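Local coordinates for protein giant-lens (Drosophila melanogaster, PDB 3CGU) that sequesters the growth factor Spitz by encircling it with three two-fingered domains, thereby antagonising Egfr signalling without touching the receptor itself, at the interface of chains A and B. Residues are numbered along the deposited sequence; one frame, centred on the assembly and turned at random. Chains: chain A/B, Protein giant-lens.

Contact 1: the interface of chains A and B. Residues chain A 40, 42, 44, 62, 76; chain B 40, 62-63, 73, 76.
A:Glu42 meets B:Lys73 at a loop where the backbone of B:Lys73 has a positive phi (49°), and the lysine amide faces the glutamate. The glutamate chain bends at chi2 and brings its carboxylate to that amide: B:Lys73 N donates to A:Glu42 OE2 at 2.7 Å, with 144° at the hydrogen, almost in line with the CD-OE2 bond. The lysine side chain extends away from the carboxylate, so what the glutamate recognises is a peptide N-H rather than the ammonium group. An alanine in place of A:Glu42 would probably leave this N-H without its acceptor and the loop of chain B less firmly held. Some way from this polar pair, the two copies of Leu40 cross at about a right angle, A:Leu40 CD2 lying 3.9 Å from B:Leu40 CD1. In A:Leu40, CG stands anti to the carbonyl carbon (chi1 -67°), sending the branched end towards its symmetry mate. Within each chain, CD1 of Leu40 lies over one face of the His76 ring, shifted towards its rim, so the leucine packs on the ring. A:Leu62 CD1 reaches B:Gly63 CA at 4.0 Å; glycine lets the methyl approach the main chain. At the margin, A:Pro44 CG touches CE1 of the B:His76 ring at 4.1 Å. Together these residues of two-fingered domain 1 form a largely apolar patch with a hydrogen bond, part of a two-fold interface that may help pair the unliganded molecules, although it could be confined to the crystal.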
loop_
_atom_site.group_PDB
_atom_site.type_symbol
_atom_site.label_atom_id
_atom_site.label_comp_id
_atom_site.label_asym_id
_atom_site.label_seq_id
_atom_site.Cartn_x
_atom_site.Cartn_y
_atom_site.Cartn_z
ATOM N N LEU A 40 2.955 -7.254 3.684
ATOM C CA LEU A 40 4.257 -6.696 3.354
ATOM C C LEU A 40 4.287 -5.171 3.462
ATOM O O LEU A 40 5.046 -4.518 2.748
ATOM C CB LEU A 40 4.620 -7.103 1.930
ATOM C CG LEU A 40 4.893 -8.590 1.675
ATOM C CD1 LEU A 40 4.719 -8.919 0.199
ATOM C CD2 LEU A 40 6.286 -8.950 2.140
ATOM N N GLU A 42 4.738 -2.724 6.388
ATOM C CA GLU A 42 5.949 -2.214 7.016
ATOM C C GLU A 42 6.902 -3.386 7.185
ATOM O O GLU A 42 7.625 -3.753 6.257
ATOM C CB GLU A 42 5.652 -1.556 8.368
ATOM C CG GLU A 42 5.090 -0.143 8.287
ATOM C CD GLU A 42 6.060 0.832 7.631
ATOM O OE1 GLU A 42 6.711 1.628 8.366
ATOM O OE2 GLU A 42 6.178 0.797 6.376
ATOM N N PRO A 44 7.378 -7.144 7.239
ATOM C CA PRO A 44 6.656 -8.265 6.646
ATOM C C PRO A 44 6.318 -9.326 7.696
ATOM O O PRO A 44 7.182 -9.720 8.475
ATOM C CB PRO A 44 7.668 -8.841 5.649
ATOM C CG PRO A 44 8.674 -7.768 5.436
ATOM C CD PRO A 44 8.743 -7.013 6.699
ATOM N N LEU A 62 8.414 -15.170 0.034
ATOM C CA LEU A 62 7.806 -13.848 0.095
ATOM C C LEU A 62 7.518 -13.349 -1.307
ATOM O O LEU A 62 6.902 -12.303 -1.485
ATOM C CB LEU A 62 8.728 -12.858 0.802
ATOM C CG LEU A 62 8.973 -13.036 2.299
ATOM C CD1 LEU A 62 9.987 -11.994 2.769
ATOM C CD2 LEU A 62 7.660 -12.896 3.083
ATOM N N HIS A 76 -0.024 -11.067 0.177
ATOM C CA HIS A 76 0.128 -12.289 -0.609
ATOM C C HIS A 76 -0.721 -13.390 -0.002
ATOM O O HIS A 76 -0.749 -13.564 1.207
ATOM C CB HIS A 76 1.579 -12.760 -0.614
ATOM C CG HIS A 76 2.489 -11.897 -1.429
ATOM N ND1 HIS A 76 2.173 -10.600 -1.765
ATOM C CD2 HIS A 76 3.722 -12.137 -1.951
ATOM C CE1 HIS A 76 3.166 -10.081 -2.474
ATOM N NE2 HIS A 76 4.120 -10.992 -2.598
ATOM N N LEU B 40 6.975 -4.041 -3.454
ATOM C CA LEU B 40 6.238 -5.256 -3.148
ATOM C C LEU B 40 4.728 -5.038 -3.253
ATOM O O LEU B 40 3.956 -5.682 -2.544
ATOM C CB LEU B 40 6.581 -5.714 -1.735
ATOM C CG LEU B 40 8.038 -6.052 -1.419
ATOM C CD1 LEU B 40 8.232 -6.209 0.085
ATOM C CD2 LEU B 40 8.418 -7.332 -2.142
ATOM N N LEU B 62 14.252 -10.269 -0.220
ATOM C CA LEU B 62 13.009 -9.530 -0.195
ATOM C C LEU B 62 12.610 -9.188 1.226
ATOM O O LEU B 62 11.644 -8.459 1.443
ATOM C CB LEU B 62 11.896 -10.339 -0.852
ATOM C CG LEU B 62 12.025 -10.585 -2.353
ATOM C CD1 LEU B 62 10.981 -11.606 -2.789
ATOM C CD2 LEU B 62 11.878 -9.289 -3.136
ATOM N N GLY B 63 13.350 -9.723 2.190
ATOM C CA GLY B 63 13.026 -9.531 3.597
ATOM C C GLY B 63 13.839 -8.408 4.197
ATOM O O GLY B 63 14.554 -7.719 3.488
ATOM N N LYS B 73 6.551 1.651 3.841
ATOM C CA LYS B 73 5.295 1.417 3.165
ATOM C C LYS B 73 5.426 0.292 2.142
ATOM O O LYS B 73 5.708 -0.854 2.478
ATOM C CB LYS B 73 4.817 2.689 2.464
ATOM C CG LYS B 73 4.249 3.742 3.396
ATOM C CD LYS B 73 3.429 4.769 2.601
ATOM C CE LYS B 73 4.338 5.666 1.746
ATOM N NZ LYS B 73 4.941 6.739 2.605
ATOM N N HIS B 76 11.069 -1.449 -0.199
ATOM C CA HIS B 76 12.288 -1.735 0.542
ATOM C C HIS B 76 13.465 -1.014 -0.098
ATOM O O HIS B 76 13.624 -1.024 -1.319
ATOM C CB HIS B 76 12.565 -3.240 0.577
ATOM C CG HIS B 76 11.611 -4.003 1.438
ATOM N ND1 HIS B 76 11.822 -5.318 1.805
ATOM C CD2 HIS B 76 10.449 -3.628 2.025
ATOM C CE1 HIS B 76 10.819 -5.727 2.563
ATOM N NE2 HIS B 76 9.973 -4.719 2.713
#

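Contact 2: the interface of chains A and B. Residues chain A 121, 172-176; chain B 41, 168-170.
Backbone hydrogen bonding ties A:Ile174 to B:Asp170, as the end of strand 169-176 of chain A runs antiparallel to the start of its copy in chain B. A:Ile174 N gives a nearly straight bond to B:Asp170 O (2.9 Å, 175° at the hydrogen), and B:Asp170 N returns one to A:Ile174 O at 3.1 Å. Two residues on, A:Ser176 N donates to B:Phe168 O, also at 3.1 Å. The register makes the pairing symmetric about Val172. Peptide groups carry the recognition, leaving side chains to pack above and below. On one side A:Ile174 and B:Asp170 lie alongside each other and point the same way, the isoleucine CG2 methyl against the aspartate CB. On the other, B:Leu169 has CG anti to its backbone N (chi1 175°), and its two methyls spread between separate partners. B:Leu169 CD1 meets the carboxamide of A:Asn175, 3.7 Å from A:Asn175 CG, while B:Leu169 CD2 touches A:Val121 CG2 at 4.0 Å. A branched leucine suits this position because it can press on the strand and the neighbouring domain 2 at once. The site joins the domain 3 hairpins of two chains into a continuous sheet, a plausible basis for self-association if the crystal pair persists in solution.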
loop_
_atom_site.group_PDB
_atom_site.type_symbol
_atom_site.label_atom_id
_atom_site.label_comp_id
_atom_site.label_asym_id
_atom_site.label_seq_id
_atom_site.Cartn_x
_atom_site.Cartn_y
_atom_site.Cartn_z
ATOM N N VAL A 121 -7.464 -5.086 -9.396
ATOM C CA VAL A 121 -7.364 -5.153 -7.944
ATOM C C VAL A 121 -8.681 -5.540 -7.291
ATOM O O VAL A 121 -9.743 -5.106 -7.717
ATOM C CB VAL A 121 -6.837 -3.824 -7.380
ATOM C CG1 VAL A 121 -6.994 -3.759 -5.861
ATOM C CG2 VAL A 121 -5.379 -3.646 -7.794
ATOM N N VAL A 172 -6.571 5.639 1.926
ATOM C CA VAL A 172 -7.862 5.545 1.265
ATOM C C VAL A 172 -7.641 5.057 -0.151
ATOM O O VAL A 172 -7.064 5.756 -0.965
ATOM C CB VAL A 172 -8.566 6.936 1.203
ATOM C CG1 VAL A 172 -9.852 6.852 0.429
ATOM C CG2 VAL A 172 -8.807 7.487 2.602
ATOM N N ASN A 173 -8.085 3.850 -0.448
ATOM C CA ASN A 173 -8.058 3.387 -1.822
ATOM C C ASN A 173 -9.319 3.826 -2.522
ATOM O O ASN A 173 -10.404 3.661 -1.993
ATOM C CB ASN A 173 -7.944 1.873 -1.873
ATOM C CG ASN A 173 -6.534 1.405 -1.732
ATOM O OD1 ASN A 173 -5.983 0.822 -2.655
ATOM N ND2 ASN A 173 -5.925 1.669 -0.581
ATOM N N ILE A 174 -9.183 4.402 -3.704
ATOM C CA ILE A 174 -10.355 4.841 -4.444
ATOM C C ILE A 174 -10.440 4.144 -5.799
ATOM O O ILE A 174 -9.608 4.363 -6.693
ATOM C CB ILE A 174 -10.440 6.399 -4.551
ATOM C CG1 ILE A 174 -11.221 6.819 -5.789
ATOM C CG2 ILE A 174 -9.059 7.026 -4.576
ATOM C CD1 ILE A 174 -12.686 7.012 -5.515
ATOM N N ASN A 175 -11.436 3.274 -5.921
ATOM C CA ASN A 175 -11.702 2.539 -7.145
ATOM C C ASN A 175 -12.824 3.146 -7.970
ATOM O O ASN A 175 -13.963 3.293 -7.496
ATOM C CB ASN A 175 -12.041 1.083 -6.828
ATOM C CG ASN A 175 -10.802 0.216 -6.719
ATOM O OD1 ASN A 175 -10.352 -0.100 -5.622
ATOM N ND2 ASN A 175 -10.225 -0.144 -7.864
ATOM N N SER A 176 -12.491 3.492 -9.210
ATOM C CA SER A 176 -13.474 3.995 -10.155
ATOM C C SER A 176 -14.032 2.813 -10.971
ATOM O O SER A 176 -13.309 2.169 -11.740
ATOM C CB SER A 176 -12.832 5.070 -11.036
ATOM O OG SER A 176 -13.714 5.515 -12.054
ATOM N N TYR B 41 4.295 -4.126 -4.088
ATOM C CA TYR B 41 2.896 -3.921 -4.300
ATOM C C TYR B 41 2.610 -4.704 -5.550
ATOM O O TYR B 41 3.390 -4.662 -6.478
ATOM C CB TYR B 41 2.651 -2.430 -4.511
ATOM C CG TYR B 41 1.216 -2.005 -4.563
ATOM C CD1 TYR B 41 0.539 -1.979 -5.729
ATOM C CD2 TYR B 41 0.561 -1.621 -3.437
ATOM C CE1 TYR B 41 -0.724 -1.605 -5.759
ATOM C CE2 TYR B 41 -0.691 -1.251 -3.465
ATOM C CZ TYR B 41 -1.339 -1.232 -4.626
ATOM O OH TYR B 41 -2.627 -0.830 -4.665
ATOM N N PHE B 168 -7.605 3.218 -13.219
ATOM C CA PHE B 168 -8.852 3.383 -12.477
ATOM C C PHE B 168 -8.703 3.222 -10.970
ATOM O O PHE B 168 -9.656 2.880 -10.287
ATOM C CB PHE B 168 -9.921 2.430 -13.021
ATOM C CG PHE B 168 -10.263 2.671 -14.473
ATOM C CD1 PHE B 168 -10.041 1.680 -15.431
ATOM C CD2 PHE B 168 -10.792 3.894 -14.881
ATOM C CE1 PHE B 168 -10.345 1.900 -16.768
ATOM C CE2 PHE B 168 -11.103 4.120 -16.218
ATOM C CZ PHE B 168 -10.881 3.121 -17.161
ATOM N N LEU B 169 -7.509 3.487 -10.455
ATOM C CA LEU B 169 -7.223 3.296 -9.045
ATOM C C LEU B 169 -6.261 4.358 -8.522
ATOM O O LEU B 169 -5.123 4.465 -8.998
ATOM C CB LEU B 169 -6.625 1.911 -8.819
ATOM C CG LEU B 169 -6.166 1.627 -7.388
ATOM C CD1 LEU B 169 -7.347 1.626 -6.438
ATOM C CD2 LEU B 169 -5.442 0.302 -7.320
ATOM N N ASP B 170 -6.733 5.148 -7.554
ATOM C CA ASP B 170 -5.899 6.118 -6.841
ATOM C C ASP B 170 -5.720 5.671 -5.399
ATOM O O ASP B 170 -6.543 4.952 -4.854
ATOM C CB ASP B 170 -6.549 7.505 -6.820
ATOM C CG ASP B 170 -6.963 7.986 -8.198
ATOM O OD1 ASP B 170 -7.672 9.041 -8.267
ATOM O OD2 ASP B 170 -6.597 7.313 -9.211
#

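Contact 3: the interface of chains A and B. Residues chain A 64, 71, 76; chain B 40, 42-44.
A:Val64 meets B:Pro44 through a first torsion (chi1 -60°) that sets CG1 anti to the carbonyl carbon and CG2 between the backbone N and that carbon, so that both methyls meet CD of the proline ring. The opposing turn holds B:Glu42, whose backbone torsions (phi 53°, psi -121°) accompany a carbonyl that points at A:Ala71. Valine and proline approach tip to tip, with B:Pro44 CD 3.8 Å from A:Val64 CG1 and 3.8 Å from A:Val64 CG2. The pairing suits a small apolar contact: the branch of valine gives two methyls without a flexible chain, and the closed proline ring offers a fixed apolar edge. On strand 69-72, A:Ala71 CB faces B:Glu42 O at 3.4 Å; the short side chain allows the main chain of B to come near. The glutamate chain is bent at chi2, and B:Glu42 OE2 stops 3.8 Å from A:Ala71 O. The patch is held by shape and van der Waals packing, with no hydrogen bond or salt bridge crossing it. B:Thr43 adds a little surface at the rim. The imidazole of A:His76 and the ring of B:Pro44 slide past each other in opposite directions, which brings A:His76 NE2 to 3.9 Å from B:Pro44 CG.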
loop_
_atom_site.group_PDB
_atom_site.type_symbol
_atom_site.label_atom_id
_atom_site.label_comp_id
_atom_site.label_asym_id
_atom_site.label_seq_id
_atom_site.Cartn_x
_atom_site.Cartn_y
_atom_site.Cartn_z
ATOM N N VAL A 64 6.474 -14.392 -5.621
ATOM C CA VAL A 64 5.315 -14.944 -6.310
ATOM C C VAL A 64 5.715 -15.992 -7.346
ATOM O O VAL A 64 4.889 -16.482 -8.116
ATOM C CB VAL A 64 4.490 -13.821 -6.968
ATOM C CG1 VAL A 64 4.005 -12.853 -5.903
ATOM C CG2 VAL A 64 5.321 -13.087 -8.019
ATOM N N ALA A 71 -0.943 -12.437 -5.498
ATOM C CA ALA A 71 -0.534 -11.110 -5.038
ATOM C C ALA A 71 -1.729 -10.166 -5.099
ATOM O O ALA A 71 -2.441 -10.143 -6.096
ATOM C CB ALA A 71 0.604 -10.577 -5.907
ATOM N N HIS A 76 -0.024 -11.067 0.177
ATOM C CA HIS A 76 0.128 -12.289 -0.609
ATOM C C HIS A 76 -0.721 -13.390 -0.002
ATOM O O HIS A 76 -0.749 -13.564 1.207
ATOM C CB HIS A 76 1.579 -12.760 -0.614
ATOM C CG HIS A 76 2.489 -11.897 -1.429
ATOM N ND1 HIS A 76 2.173 -10.600 -1.765
ATOM C CD2 HIS A 76 3.722 -12.137 -1.951
ATOM C CE1 HIS A 76 3.166 -10.081 -2.474
ATOM N NE2 HIS A 76 4.120 -10.992 -2.598
ATOM N N LEU B 40 6.975 -4.041 -3.454
ATOM C CA LEU B 40 6.238 -5.256 -3.148
ATOM C C LEU B 40 4.728 -5.038 -3.253
ATOM O O LEU B 40 3.956 -5.682 -2.544
ATOM C CB LEU B 40 6.581 -5.714 -1.735
ATOM C CG LEU B 40 8.038 -6.052 -1.419
ATOM C CD1 LEU B 40 8.232 -6.209 0.085
ATOM C CD2 LEU B 40 8.418 -7.332 -2.142
ATOM N N GLU B 42 1.524 -5.439 -5.591
ATOM C CA GLU B 42 1.261 -6.296 -6.747
ATOM C C GLU B 42 2.411 -7.230 -7.081
ATOM O O GLU B 42 2.767 -8.014 -6.237
ATOM C CB GLU B 42 0.821 -5.500 -7.953
ATOM C CG GLU B 42 -0.578 -4.941 -7.821
ATOM C CD GLU B 42 -1.584 -5.958 -7.388
ATOM O OE1 GLU B 42 -2.215 -5.777 -6.344
ATOM O OE2 GLU B 42 -1.764 -6.942 -8.099
ATOM N N THR B 43 2.989 -7.176 -8.280
ATOM C CA THR B 43 4.048 -8.124 -8.597
ATOM C C THR B 43 5.390 -7.550 -8.161
ATOM O O THR B 43 5.805 -6.516 -8.663
ATOM C CB THR B 43 4.080 -8.475 -10.097
ATOM O OG1 THR B 43 2.902 -9.230 -10.439
ATOM C CG2 THR B 43 5.336 -9.293 -10.432
ATOM N N PRO B 44 6.065 -8.227 -7.219
ATOM C CA PRO B 44 7.306 -7.742 -6.651
ATOM C C PRO B 44 8.360 -7.480 -7.723
ATOM O O PRO B 44 8.624 -8.342 -8.558
ATOM C CB PRO B 44 7.756 -8.906 -5.757
ATOM C CG PRO B 44 6.518 -9.616 -5.415
ATOM C CD PRO B 44 5.673 -9.528 -6.647
#

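Contact 1 and contact 3 are neighbours, the centres of their C-alpha atoms about 9 Å apart, and share A:His76 and B:Leu40. Both draw on two-fingered domain 1, with Glu42, Pro44 and His76 used from opposite chains, though the Glu42 copies differ, so the two-fold is approximate here. Contact 2 lies about 20 Å from contact 1 and 16 Å from contact 3 and belongs chiefly to strand 169-176 of domain 3, although B:Tyr41, next to B:Leu40 in sequence, borders it. The two chains therefore meet through two separate regions, loop packing and sheet pairing, which together would probably limit rocking of one molecule against the other.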